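Long-range contacts in colicin-B (Escherichia coli, PDB 1RH1), which forms channels in the cytoplasmic membrane of Escherichia coli and closely related bacteria, depolarizing it and dissipating the energy of the cell: residues I68-I73 against I242-V247; F125-P130 against G246-T251; T191-D196 against N264-I269; N316-V321 against A456-L461; T323-V328 against L463-L468. All coordinates share one frame; numbering follows the deposited sequence.

Contact 1: residues I68-I73 against I242-V247; sequences IIRRII and IQEDGV
Arg70 and Glu244 form a salt bridge between NH1 and OE1 at 3.4 Å, and the hydrogen bond within it is weak in length though nearly straight, at 173°. OE1 lies at the edge of the guanidinium, in its plane; guanidinium and carboxylate planes are 53° apart, and one oxygen, OE1, makes the link. The stronger polar partner of Arg70 is the carbonyl of Val63, which receives NE, and the group is held from two directions. One of its faces carries a methyl: Ile242 CG2 sits 3.6 Å from Arg70 NH1.

The second carboxylate oxygen turns to Arg71, where Glu244 OE2 is 3.2 Å from Arg71 CB. In Arg71, CG stands anti to the backbone N (chi1 -176°), and the chain stays extended as far as NE. Its CD comes to 3.5 Å from Asp245 O. Arg71 NE stays 5.4 Å from Glu244 OE2, too far for contact, though the opposite charges may attract weakly; NH2 makes a long, weak ion pair with Glu135. Asp245 and Gly246 are the central residues of a type II turn from Glu244 to Val247; the positive phi of Gly246 is easily reached without a side chain.

Beyond the charges lies branched aliphatic packing. Ile68 and Ile242 cross at about a right angle, CG2 to CG2 at 3.5 Å, and Ile69 CD1 meets Val247 CG1 at 4.0 Å. Ile69 and Val247 pack between Ala126 of strand 121-128, in the five-stranded sheet, and Leu141 of strand 139-146, the antiparallel partner of strand 70-73 in the mixed sheet.

Contact 2: residues F125-P130 against G246-T251; sequences FARLEP and GVISET
Arg127 and Ile248 lie side by side and point the same way, with Arg127 NH2 3.3 Å from Ile248 CG1. The arginine chain bends at chi3 (58°), which sets NE within 3.1 Å of Glu250 OE1 in a salt bridge; a weak hydrogen bond runs from the same NE to OE2. Carboxylate and guanidinium planes differ by 28°, and OE1 lies near the guanidinium plane, at its edge. Glu129 crosses the isoleucine at about a right angle near its tip, Glu129 OE1 3.2 Å from Ile248 CD1.

Beneath these side chains runs a short antiparallel ladder of the five-stranded sheet. Arg127 and Ile248 are its hydrogen-bonded pair, Arg127 N to Ile248 O at 2.6 Å and Ile248 N to Arg127 O at 2.8 Å. Leu128 and Val247, the following non-hydrogen-bonded pair, point together to the opposite face, where Leu128 CD1 meets Val247 CG2 at 3.9 Å and both touch Leu141. The apolar pair suits the face that packs on Leu141; the face of Arg127 and Ile248 carries the charged groups. At the ladder's start Phe125 and Ala126 both face Met182 in a classic beta bulge. At its other end Glu129 N donates to Gly246 O over 3.1 Å, from above the carbonyl plane.

Contact 3: residues T191-D196 against N264-I269; sequences TVPVVD and NNHDVI
Val195 and Val268 meet through matched rotamers: each has CG1 anti to its carbonyl carbon (chi1 -59° and -60°), which leaves CG2 in the crowded position between backbone N and carbonyl carbon. The two side chains cross at about a right angle, with Val195 CG2 3.7 Å from Val268 CG2. Val268 CG1 also lies 3.9 Å from Pro193 CG. In Val192, CG1 is anti to the backbone N, and it touches Ile269 CG1 at 3.9 Å; its other methyl, CG2, lies 3.8 Å from Asp267 OD1.

Between these side chains the backbones form a parallel beta bridge, Val194 with Ile269. Both polar atoms of Ile269 are used: its N donates to Pro193 O at 3.0 Å, and its O receives Val195 N at 3.0 Å. Pro193 has no N-H to give, yet in this register only its carbonyl is called upon. The axes of segments 191-196 and 266-269 make an angle of 64°, which implies a strong twist in this part of the large mixed sheet of the N-terminal half; the pairing continues at Arg271.

Beta-branched valines and isoleucine suit extended backbone. Tyr282 of strand 281-286 touches Val192 and Ile269, while Ile283 packs on Val268. The carboxylate of Asp267 is satisfied too, OD1 taking a salt bridge from Arg170 and a hydrogen bond with Tyr282 OH. His266, whose CE1 is 4.0 Å from Pro193 CG, bonds through NE2 to Thr10 O.

Contact 4: residues N316-V321 against A456-L461; sequences NDEKTV and ASAVAL
Glu318 lays its carboxylate against two alanine methyls, OE1 at 3.4 Å from Ala458 CB and OE2 at 3.9 Å from Ala456 CB. With CG anti to the backbone N (chi1 -167°) and the chain extended beyond, the acid spans the gap to the facing helix, its CG passing Val459 CG2 at 4.3 Å. Val321, one turn later, adds a looser apolar touch, CG2 to Val459 CA at 4.4 Å. Small alanines leave room here for the long glutamate. Since Ala456 is the N-cap of helix 457-472, the carboxylate stands near the positive end of that helix's dipole, probably a favourable place for a negative charge.

The segments 316-321 and 457-461 run 33° apart, their axes 9.4 Å at closest approach, within the all-helical bundle of a pore-forming colicin domain. Helix 457-472 lies in a segment predicted to cross the membrane, consistent with the hydrophobic hairpin of this family, whereas 316-321 belongs to the very long helix 291-340.

Behind the first shell, Thr320 OG1 donates to Asp317 O over 3.2 Å; Val321 N reaches that oxygen from the same face of its plane. Val321 O in turn accepts Thr325 OG1 and, weakly, Ser462 OG from the opposing helix, while Thr414 packs against the Val321 side chain.

Contact 5: residues T323-V328 against L463-L468; sequences TKTSEV and LFSLTL
Leu466 provides most of the apolar contact, reaching helix 291-340 through its CD2 methyl. That carbon lies 3.6 Å from Val328 CG2, the two side chains crossing at about a right angle, and 3.8 Å from Thr325 CA, while the aliphatic part of Lys324 borders it with CG at 4.2 Å. Beside this, Thr325 CG2 packs on Ser465 CB at 3.5 Å. Small Ser465 and Thr325 are consistent with the near approach of the backbones; Thr325 CA lies 5.6 Å from Leu466 CA.

The hydroxyls bond mainly to carbonyls of their own helices. Thr325 OG1, which stands 3.4 Å from Leu466 CG, bonds to Val321 O and also makes a weak bond across to Ser462 OG of helix 457-472. Ser465 OG bonds to Leu461 O. Further round, Thr467 OG1 donates to Leu463 O over 2.7 Å, from the opposite face of that carbonyl to Thr467 N. By returning their hydroxyls to the backbone, these residues can sit in a buried helix.

Ile355 of helix 342-357 covers Thr325 and Ser465, and Phe415 covers Leu466. With an angle of 37° between the segments, this is helix packing of the pore-forming colicin bundle, in which the predicted transmembrane helix 457-472 is wrapped by its neighbours in the soluble form.

From the N terminus, residues 68-73 wait for 242-247 to close contact 1, and 125-130 for 246-251 to close contact 2. The two loops end on the same stretch, sharing Gly246 and Val247, and Ile69 CD1 touches Ala126 CB at 3.5 Å. Residues 191-196 begin before either is closed and find 264-269 only afterwards, so contact 3 crosses both; it reaches the same mixed sheet as contact 1, with centres about 20 Å apart. Contacts 4 and 5 follow in series, across the chain's centre in the pore-forming domain. They cross each other, pairing helix 291-340 with helix 457-472 at centres about 10 Å apart.

Contact 1: residues I68-I73 against I242-V247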
# COMPACT_ATOMS: atom_id res chain seq x y z
N ILE A 68 15.80 8.52 23.93
CA ILE A 68 16.15 9.94 23.96
C ILE A 68 16.89 10.43 22.69
O ILE A 68 18.06 10.13 22.45
CB ILE A 68 16.99 10.21 25.27
CG1 ILE A 68 16.17 9.94 26.53
CG2 ILE A 68 17.37 11.68 25.36
CD1 ILE A 68 16.90 10.04 27.89
N ILE A 69 16.16 11.24 21.89
CA ILE A 69 16.64 11.86 20.66
C ILE A 69 17.80 12.82 20.88
O ILE A 69 17.82 13.62 21.82
CB ILE A 69 15.54 12.67 19.95
CG1 ILE A 69 14.33 11.81 19.69
CG2 ILE A 69 16.05 13.16 18.61
CD1 ILE A 69 13.18 12.62 19.09
N ARG A 70 18.75 12.69 19.95
CA ARG A 70 19.98 13.47 19.91
C ARG A 70 20.38 13.91 18.51
O ARG A 70 20.31 13.21 17.50
CB ARG A 70 21.13 12.66 20.48
CG ARG A 70 20.97 12.24 21.91
CD ARG A 70 21.18 13.37 22.89
NE ARG A 70 22.11 12.87 23.89
CZ ARG A 70 22.84 13.62 24.71
NH1 ARG A 70 22.76 14.95 24.67
NH2 ARG A 70 23.67 13.01 25.55
N ARG A 71 20.82 15.16 18.56
CA ARG A 71 21.29 15.92 17.44
C ARG A 71 22.79 15.69 17.29
O ARG A 71 23.63 16.16 18.06
CB ARG A 71 20.90 17.34 17.76
CG ARG A 71 21.18 18.36 16.72
CD ARG A 71 20.40 19.60 17.07
NE ARG A 71 20.68 20.59 16.05
CZ ARG A 71 19.85 20.84 15.03
NH1 ARG A 71 18.70 20.19 14.89
NH2 ARG A 71 20.19 21.77 14.12
N ILE A 72 23.08 14.84 16.30
CA ILE A 72 24.43 14.38 15.99
C ILE A 72 24.90 15.01 14.68
O ILE A 72 24.20 15.03 13.67
CB ILE A 72 24.34 12.80 16.01
CG1 ILE A 72 24.36 12.44 17.47
CG2 ILE A 72 25.49 12.03 15.43
CD1 ILE A 72 23.79 11.06 17.70
N ILE A 73 26.10 15.61 14.78
CA ILE A 73 26.72 16.43 13.74
C ILE A 73 27.85 15.71 13.02
O ILE A 73 28.73 15.21 13.69
CB ILE A 73 27.23 17.73 14.41
CG1 ILE A 73 26.14 18.48 15.14
CG2 ILE A 73 27.73 18.66 13.33
CD1 ILE A 73 26.71 19.65 15.94
N ILE A 242 17.80 15.94 29.15
CA ILE A 242 18.44 15.89 27.83
C ILE A 242 17.49 16.60 26.84
O ILE A 242 16.66 15.99 26.14
CB ILE A 242 18.73 14.40 27.37
CG1 ILE A 242 19.74 13.66 28.19
CG2 ILE A 242 19.44 14.45 26.03
CD1 ILE A 242 19.45 13.49 29.67
N GLN A 243 17.55 17.93 26.88
CA GLN A 243 16.75 18.78 26.01
C GLN A 243 17.57 19.17 24.79
O GLN A 243 18.60 19.82 24.95
CB GLN A 243 16.33 20.06 26.72
CG GLN A 243 15.68 19.76 28.05
CD GLN A 243 15.05 20.97 28.72
OE1 GLN A 243 13.97 21.40 28.33
NE2 GLN A 243 15.69 21.53 29.76
N GLU A 244 17.19 18.74 23.59
CA GLU A 244 17.90 19.12 22.38
C GLU A 244 17.30 20.38 21.80
O GLU A 244 16.13 20.70 22.05
CB GLU A 244 17.81 18.05 21.31
CG GLU A 244 18.72 16.84 21.53
CD GLU A 244 20.21 17.14 21.56
OE1 GLU A 244 20.93 16.43 22.27
OE2 GLU A 244 20.67 18.06 20.87
N ASP A 245 18.10 21.14 21.04
CA ASP A 245 17.55 22.33 20.43
C ASP A 245 16.92 21.91 19.10
O ASP A 245 17.48 21.15 18.30
CB ASP A 245 18.67 23.36 20.26
CG ASP A 245 19.25 23.92 21.57
OD1 ASP A 245 18.47 24.24 22.47
OD2 ASP A 245 20.47 24.05 21.70
N GLY A 246 15.67 22.36 18.96
CA GLY A 246 14.86 22.09 17.78
C GLY A 246 14.08 20.79 17.81
O GLY A 246 13.56 20.37 16.77
N VAL A 247 14.06 20.16 19.01
CA VAL A 247 13.38 18.90 19.30
C VAL A 247 12.58 19.10 20.58
O VAL A 247 13.05 18.97 21.71
CB VAL A 247 14.38 17.70 19.52
CG1 VAL A 247 13.69 16.45 20.04
CG2 VAL A 247 14.97 17.29 18.19

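Contact 2: residues F125-P130 against G246-T251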
# COMPACT_ATOMS: atom_id res chain seq x y z
N PHE A 125 6.29 11.31 19.43
CA PHE A 125 6.92 11.47 20.73
C PHE A 125 7.81 12.74 20.85
O PHE A 125 8.18 13.19 21.94
CB PHE A 125 7.68 10.16 21.03
CG PHE A 125 8.85 9.73 20.16
CD1 PHE A 125 10.13 10.18 20.44
CD2 PHE A 125 8.63 8.89 19.07
CE1 PHE A 125 11.19 9.79 19.63
CE2 PHE A 125 9.69 8.51 18.28
CZ PHE A 125 10.97 8.97 18.56
N ALA A 126 8.12 13.39 19.71
CA ALA A 126 8.84 14.66 19.65
C ALA A 126 8.48 15.39 18.38
O ALA A 126 8.31 14.76 17.33
CB ALA A 126 10.33 14.51 19.60
N ARG A 127 8.34 16.72 18.53
CA ARG A 127 7.99 17.69 17.49
C ARG A 127 9.23 18.48 17.09
O ARG A 127 9.96 18.97 17.95
CB ARG A 127 6.95 18.68 18.00
CG ARG A 127 6.43 19.68 16.97
CD ARG A 127 5.34 20.59 17.52
NE ARG A 127 5.85 21.32 18.67
CZ ARG A 127 6.29 22.59 18.59
NH1 ARG A 127 6.28 23.25 17.44
NH2 ARG A 127 6.83 23.18 19.66
N LEU A 128 9.45 18.62 15.79
CA LEU A 128 10.61 19.31 15.25
C LEU A 128 10.47 20.71 14.61
O LEU A 128 9.72 20.97 13.65
CB LEU A 128 11.25 18.36 14.26
CG LEU A 128 12.28 17.35 14.73
CD1 LEU A 128 11.87 16.54 15.94
CD2 LEU A 128 12.50 16.47 13.56
N GLU A 129 11.25 21.63 15.17
CA GLU A 129 11.36 22.98 14.65
C GLU A 129 12.17 22.89 13.38
O GLU A 129 13.16 22.15 13.38
CB GLU A 129 12.10 23.88 15.59
CG GLU A 129 11.36 23.95 16.90
CD GLU A 129 12.03 24.81 17.96
OE1 GLU A 129 11.33 25.24 18.89
OE2 GLU A 129 13.24 25.04 17.89
N PRO A 130 11.79 23.57 12.28
CA PRO A 130 12.42 23.40 10.98
C PRO A 130 13.84 23.90 10.98
O PRO A 130 14.17 24.85 11.68
CB PRO A 130 11.53 24.15 10.04
CG PRO A 130 10.94 25.23 10.90
CD PRO A 130 10.70 24.53 12.22
N GLY A 246 15.67 22.36 18.96
CA GLY A 246 14.86 22.09 17.78
C GLY A 246 14.08 20.79 17.81
O GLY A 246 13.56 20.37 16.77
N VAL A 247 14.06 20.16 19.01
CA VAL A 247 13.38 18.90 19.30
C VAL A 247 12.58 19.10 20.58
O VAL A 247 13.05 18.97 21.71
CB VAL A 247 14.38 17.70 19.52
CG1 VAL A 247 13.69 16.45 20.04
CG2 VAL A 247 14.97 17.29 18.19
N ILE A 248 11.33 19.44 20.32
CA ILE A 248 10.35 19.68 21.37
C ILE A 248 9.74 18.30 21.69
O ILE A 248 9.14 17.65 20.83
CB ILE A 248 9.25 20.66 20.84
CG1 ILE A 248 9.81 21.85 20.05
CG2 ILE A 248 8.49 21.14 22.08
CD1 ILE A 248 10.50 22.91 20.89
N SER A 249 9.89 17.81 22.93
CA SER A 249 9.32 16.51 23.30
C SER A 249 7.87 16.61 23.70
O SER A 249 7.55 17.11 24.78
CB SER A 249 10.09 15.87 24.46
OG SER A 249 10.86 14.78 23.96
N GLU A 250 6.98 16.16 22.82
CA GLU A 250 5.54 16.23 23.10
C GLU A 250 4.86 14.95 22.64
O GLU A 250 5.07 14.57 21.48
CB GLU A 250 4.83 17.36 22.36
CG GLU A 250 5.42 18.77 22.42
CD GLU A 250 4.78 19.75 21.42
OE1 GLU A 250 4.23 19.31 20.40
OE2 GLU A 250 4.83 20.97 21.67
N THR A 251 4.06 14.30 23.49
CA THR A 251 3.33 13.09 23.09
C THR A 251 2.12 13.47 22.26
O THR A 251 1.60 14.58 22.43
CB THR A 251 2.84 12.27 24.33
OG1 THR A 251 3.97 11.98 25.13
CG2 THR A 251 2.22 10.94 23.96

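Contact 3: residues T191-D196 against N264-I269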
# COMPACT_ATOMS: atom_id res chain seq x y z
N THR A 191 9.12 -4.55 8.65
CA THR A 191 10.44 -5.17 8.61
C THR A 191 11.57 -4.15 8.71
O THR A 191 11.35 -3.00 8.35
CB THR A 191 10.41 -5.99 7.32
OG1 THR A 191 10.88 -7.23 7.79
CG2 THR A 191 11.24 -5.53 6.15
N VAL A 192 12.77 -4.46 9.21
CA VAL A 192 13.91 -3.52 9.31
C VAL A 192 15.23 -4.17 8.89
O VAL A 192 15.52 -5.27 9.35
CB VAL A 192 14.00 -3.00 10.78
CG1 VAL A 192 15.36 -2.44 11.17
CG2 VAL A 192 13.06 -1.82 10.88
N PRO A 193 16.12 -3.58 8.08
CA PRO A 193 17.43 -4.14 7.74
C PRO A 193 18.44 -4.42 8.84
O PRO A 193 18.69 -3.54 9.66
CB PRO A 193 18.01 -3.19 6.73
CG PRO A 193 17.27 -1.91 7.03
CD PRO A 193 15.85 -2.39 7.30
N VAL A 194 18.99 -5.65 8.88
CA VAL A 194 20.08 -5.95 9.80
C VAL A 194 21.41 -5.51 9.16
O VAL A 194 21.68 -5.81 7.99
CB VAL A 194 20.07 -7.46 10.10
CG1 VAL A 194 21.23 -7.90 10.99
CG2 VAL A 194 18.79 -7.75 10.84
N VAL A 195 22.20 -4.68 9.87
CA VAL A 195 23.52 -4.25 9.40
C VAL A 195 24.54 -4.69 10.41
O VAL A 195 24.22 -5.00 11.57
CB VAL A 195 23.71 -2.70 9.23
CG1 VAL A 195 22.69 -2.16 8.25
CG2 VAL A 195 23.58 -1.99 10.57
N ASP A 196 25.79 -4.62 9.94
CA ASP A 196 26.93 -5.12 10.70
C ASP A 196 27.96 -4.15 11.26
O ASP A 196 28.63 -3.44 10.52
CB ASP A 196 27.68 -6.13 9.87
CG ASP A 196 27.98 -7.35 10.70
OD1 ASP A 196 27.21 -8.32 10.60
OD2 ASP A 196 28.95 -7.33 11.47
N ASN A 264 17.00 10.40 2.72
CA ASN A 264 18.15 10.42 3.60
C ASN A 264 17.94 9.95 5.03
O ASN A 264 18.85 10.01 5.85
CB ASN A 264 18.72 11.84 3.59
CG ASN A 264 19.29 12.27 2.24
OD1 ASN A 264 19.23 13.45 1.91
ND2 ASN A 264 19.84 11.40 1.39
N ASN A 265 16.74 9.43 5.29
CA ASN A 265 16.34 8.81 6.55
C ASN A 265 16.40 7.27 6.56
O ASN A 265 16.00 6.60 5.61
CB ASN A 265 14.91 9.25 6.90
CG ASN A 265 14.73 10.71 7.28
OD1 ASN A 265 13.63 11.24 7.42
ND2 ASN A 265 15.85 11.39 7.45
N HIS A 266 16.90 6.70 7.68
CA HIS A 266 17.07 5.26 7.82
C HIS A 266 17.03 4.84 9.27
O HIS A 266 17.36 5.60 10.17
CB HIS A 266 18.40 4.81 7.23
CG HIS A 266 18.34 3.52 6.44
ND1 HIS A 266 19.18 2.49 6.55
CD2 HIS A 266 17.40 3.20 5.47
CE1 HIS A 266 18.76 1.59 5.67
NE2 HIS A 266 17.69 1.99 5.02
N ASP A 267 16.56 3.60 9.45
CA ASP A 267 16.58 2.88 10.73
C ASP A 267 17.06 1.46 10.47
O ASP A 267 16.69 0.83 9.47
CB ASP A 267 15.20 2.80 11.40
CG ASP A 267 14.00 2.25 10.62
OD1 ASP A 267 12.96 2.01 11.25
OD2 ASP A 267 14.08 2.10 9.40
N VAL A 268 17.97 0.96 11.30
CA VAL A 268 18.52 -0.38 11.09
C VAL A 268 18.72 -1.07 12.42
O VAL A 268 18.60 -0.45 13.47
CB VAL A 268 19.89 -0.35 10.36
CG1 VAL A 268 19.80 0.30 9.00
CG2 VAL A 268 20.88 0.44 11.17
N ILE A 269 19.03 -2.36 12.40
CA ILE A 269 19.36 -3.03 13.64
C ILE A 269 20.81 -3.39 13.48
O ILE A 269 21.22 -4.18 12.63
CB ILE A 269 18.46 -4.26 13.84
CG1 ILE A 269 17.11 -3.80 14.35
CG2 ILE A 269 19.05 -5.21 14.87
CD1 ILE A 269 16.14 -4.95 14.57

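Contact 4: residues N316-V321 against A456-L461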
# COMPACT_ATOMS: atom_id res chain seq x y z
N ASN A 316 -12.09 -1.49 -4.65
CA ASN A 316 -13.04 -2.09 -3.77
C ASN A 316 -14.33 -2.12 -4.54
O ASN A 316 -14.78 -3.21 -4.83
CB ASN A 316 -13.25 -1.28 -2.51
CG ASN A 316 -14.16 -1.99 -1.51
OD1 ASN A 316 -14.13 -3.22 -1.33
ND2 ASN A 316 -15.00 -1.20 -0.84
N ASP A 317 -14.87 -0.96 -4.95
CA ASP A 317 -16.10 -0.91 -5.72
C ASP A 317 -16.07 -1.83 -6.93
O ASP A 317 -17.10 -2.42 -7.26
CB ASP A 317 -16.34 0.54 -6.15
CG ASP A 317 -16.70 1.55 -5.04
OD1 ASP A 317 -16.74 1.19 -3.85
OD2 ASP A 317 -16.97 2.71 -5.37
N GLU A 318 -14.90 -2.06 -7.55
CA GLU A 318 -14.79 -2.98 -8.68
C GLU A 318 -15.05 -4.40 -8.18
O GLU A 318 -15.85 -5.12 -8.78
CB GLU A 318 -13.39 -2.87 -9.32
CG GLU A 318 -13.18 -3.53 -10.70
CD GLU A 318 -12.07 -2.91 -11.57
OE1 GLU A 318 -11.40 -3.64 -12.32
OE2 GLU A 318 -11.87 -1.69 -11.54
N LYS A 319 -14.44 -4.76 -7.05
CA LYS A 319 -14.59 -6.06 -6.42
C LYS A 319 -16.03 -6.37 -6.01
O LYS A 319 -16.48 -7.52 -6.14
CB LYS A 319 -13.69 -6.09 -5.20
CG LYS A 319 -13.67 -7.33 -4.32
CD LYS A 319 -12.91 -8.44 -5.03
CE LYS A 319 -12.00 -9.18 -4.03
NZ LYS A 319 -10.93 -9.91 -4.71
N THR A 320 -16.79 -5.36 -5.56
CA THR A 320 -18.14 -5.61 -5.11
C THR A 320 -19.09 -5.79 -6.28
O THR A 320 -20.03 -6.58 -6.15
CB THR A 320 -18.70 -4.47 -4.19
OG1 THR A 320 -19.20 -3.44 -5.02
CG2 THR A 320 -17.65 -3.88 -3.26
N VAL A 321 -18.91 -5.10 -7.42
CA VAL A 321 -19.84 -5.30 -8.54
C VAL A 321 -19.51 -6.59 -9.26
O VAL A 321 -20.38 -7.25 -9.82
CB VAL A 321 -19.83 -4.11 -9.56
CG1 VAL A 321 -20.05 -2.88 -8.73
CG2 VAL A 321 -18.54 -3.92 -10.34
N ALA A 456 -13.91 1.18 -16.65
CA ALA A 456 -13.08 -0.00 -16.45
C ALA A 456 -13.75 -1.24 -17.06
O ALA A 456 -14.93 -1.43 -16.75
CB ALA A 456 -12.89 -0.21 -14.96
N SER A 457 -13.13 -2.07 -17.90
CA SER A 457 -13.78 -3.23 -18.51
C SER A 457 -14.57 -4.09 -17.54
O SER A 457 -15.71 -4.44 -17.81
CB SER A 457 -12.82 -4.20 -19.17
OG SER A 457 -12.21 -3.75 -20.37
N ALA A 458 -13.98 -4.37 -16.37
CA ALA A 458 -14.65 -5.13 -15.34
C ALA A 458 -15.96 -4.48 -14.90
O ALA A 458 -16.98 -5.17 -14.91
CB ALA A 458 -13.73 -5.27 -14.14
N VAL A 459 -16.00 -3.18 -14.60
CA VAL A 459 -17.24 -2.47 -14.26
C VAL A 459 -18.20 -2.51 -15.46
O VAL A 459 -19.41 -2.72 -15.29
CB VAL A 459 -16.92 -1.01 -13.88
CG1 VAL A 459 -18.12 -0.31 -13.33
CG2 VAL A 459 -15.92 -0.96 -12.77
N ALA A 460 -17.75 -2.36 -16.71
CA ALA A 460 -18.64 -2.43 -17.85
C ALA A 460 -19.19 -3.82 -18.08
O ALA A 460 -20.29 -3.97 -18.63
CB ALA A 460 -17.94 -2.00 -19.11
N LEU A 461 -18.45 -4.86 -17.69
CA LEU A 461 -18.93 -6.23 -17.79
C LEU A 461 -20.03 -6.46 -16.75
O LEU A 461 -21.04 -7.09 -17.05
CB LEU A 461 -17.86 -7.24 -17.50
CG LEU A 461 -17.50 -8.28 -18.54
CD1 LEU A 461 -16.65 -9.29 -17.83
CD2 LEU A 461 -18.70 -8.97 -19.17

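Contact 5: residues T323-V328 against L463-L468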
# COMPACT_ATOMS: atom_id res chain seq x y z
N THR A 323 -18.42 -9.30 -7.59
CA THR A 323 -18.96 -10.40 -6.81
C THR A 323 -20.46 -10.46 -6.92
O THR A 323 -20.97 -11.56 -7.09
CB THR A 323 -18.64 -10.35 -5.31
OG1 THR A 323 -19.32 -9.23 -4.77
CG2 THR A 323 -17.15 -10.32 -5.06
N LYS A 324 -21.19 -9.34 -6.86
CA LYS A 324 -22.61 -9.40 -7.11
C LYS A 324 -22.88 -9.92 -8.53
O LYS A 324 -23.79 -10.73 -8.68
CB LYS A 324 -23.24 -8.01 -6.95
CG LYS A 324 -24.77 -7.94 -6.97
CD LYS A 324 -25.36 -8.80 -5.86
CE LYS A 324 -26.82 -8.53 -5.50
NZ LYS A 324 -27.76 -8.88 -6.54
N THR A 325 -22.12 -9.58 -9.59
CA THR A 325 -22.41 -10.07 -10.93
C THR A 325 -22.32 -11.59 -10.99
O THR A 325 -23.24 -12.25 -11.46
CB THR A 325 -21.45 -9.45 -11.95
OG1 THR A 325 -21.74 -8.07 -11.94
CG2 THR A 325 -21.63 -9.94 -13.36
N SER A 326 -21.24 -12.11 -10.42
CA SER A 326 -20.96 -13.53 -10.31
C SER A 326 -22.17 -14.26 -9.73
O SER A 326 -22.68 -15.21 -10.31
CB SER A 326 -19.77 -13.70 -9.41
OG SER A 326 -19.36 -15.05 -9.39
N GLU A 327 -22.70 -13.75 -8.62
CA GLU A 327 -23.83 -14.32 -7.93
C GLU A 327 -25.07 -14.29 -8.81
O GLU A 327 -25.76 -15.31 -8.90
CB GLU A 327 -23.97 -13.51 -6.67
CG GLU A 327 -24.99 -13.84 -5.60
CD GLU A 327 -25.01 -12.75 -4.53
OE1 GLU A 327 -26.00 -12.00 -4.45
OE2 GLU A 327 -24.04 -12.63 -3.77
N VAL A 328 -25.33 -13.20 -9.52
CA VAL A 328 -26.49 -13.09 -10.40
C VAL A 328 -26.36 -14.01 -11.60
O VAL A 328 -27.32 -14.64 -12.03
CB VAL A 328 -26.64 -11.63 -10.87
CG1 VAL A 328 -27.76 -11.50 -11.87
CG2 VAL A 328 -26.94 -10.76 -9.66
N LEU A 463 -22.28 -4.19 -15.01
CA LEU A 463 -23.50 -3.52 -15.45
C LEU A 463 -24.22 -4.23 -16.58
O LEU A 463 -25.42 -4.40 -16.50
CB LEU A 463 -23.13 -2.12 -15.86
CG LEU A 463 -24.11 -1.14 -16.41
CD1 LEU A 463 -25.22 -0.83 -15.44
CD2 LEU A 463 -23.35 0.13 -16.67
N PHE A 464 -23.52 -4.71 -17.59
CA PHE A 464 -24.14 -5.40 -18.69
C PHE A 464 -24.70 -6.73 -18.27
O PHE A 464 -25.82 -7.11 -18.63
CB PHE A 464 -23.14 -5.62 -19.76
CG PHE A 464 -23.72 -6.28 -20.99
CD1 PHE A 464 -24.62 -5.59 -21.79
CD2 PHE A 464 -23.33 -7.57 -21.32
CE1 PHE A 464 -25.14 -6.22 -22.92
CE2 PHE A 464 -23.84 -8.18 -22.46
CZ PHE A 464 -24.75 -7.50 -23.26
N SER A 465 -23.86 -7.47 -17.54
CA SER A 465 -24.24 -8.78 -17.06
C SER A 465 -25.32 -8.68 -16.00
O SER A 465 -26.28 -9.43 -16.08
CB SER A 465 -23.05 -9.50 -16.48
OG SER A 465 -22.04 -9.62 -17.47
N LEU A 466 -25.20 -7.77 -15.03
CA LEU A 466 -26.23 -7.50 -14.05
C LEU A 466 -27.53 -7.07 -14.69
O LEU A 466 -28.54 -7.70 -14.40
CB LEU A 466 -25.82 -6.42 -13.13
CG LEU A 466 -24.83 -6.76 -12.06
CD1 LEU A 466 -24.57 -5.51 -11.26
CD2 LEU A 466 -25.40 -7.81 -11.13
N THR A 467 -27.57 -6.05 -15.57
CA THR A 467 -28.80 -5.63 -16.23
C THR A 467 -29.45 -6.80 -16.97
O THR A 467 -30.66 -6.95 -16.84
CB THR A 467 -28.53 -4.50 -17.27
OG1 THR A 467 -27.93 -3.41 -16.58
CG2 THR A 467 -29.81 -4.00 -17.93
N LEU A 468 -28.69 -7.65 -17.68
CA LEU A 468 -29.29 -8.77 -18.38
C LEU A 468 -29.79 -9.90 -17.47
O LEU A 468 -30.92 -10.37 -17.63
CB LEU A 468 -28.31 -9.38 -19.37
CG LEU A 468 -27.79 -8.59 -20.54
CD1 LEU A 468 -27.29 -9.56 -21.58
CD2 LEU A 468 -28.88 -7.76 -21.16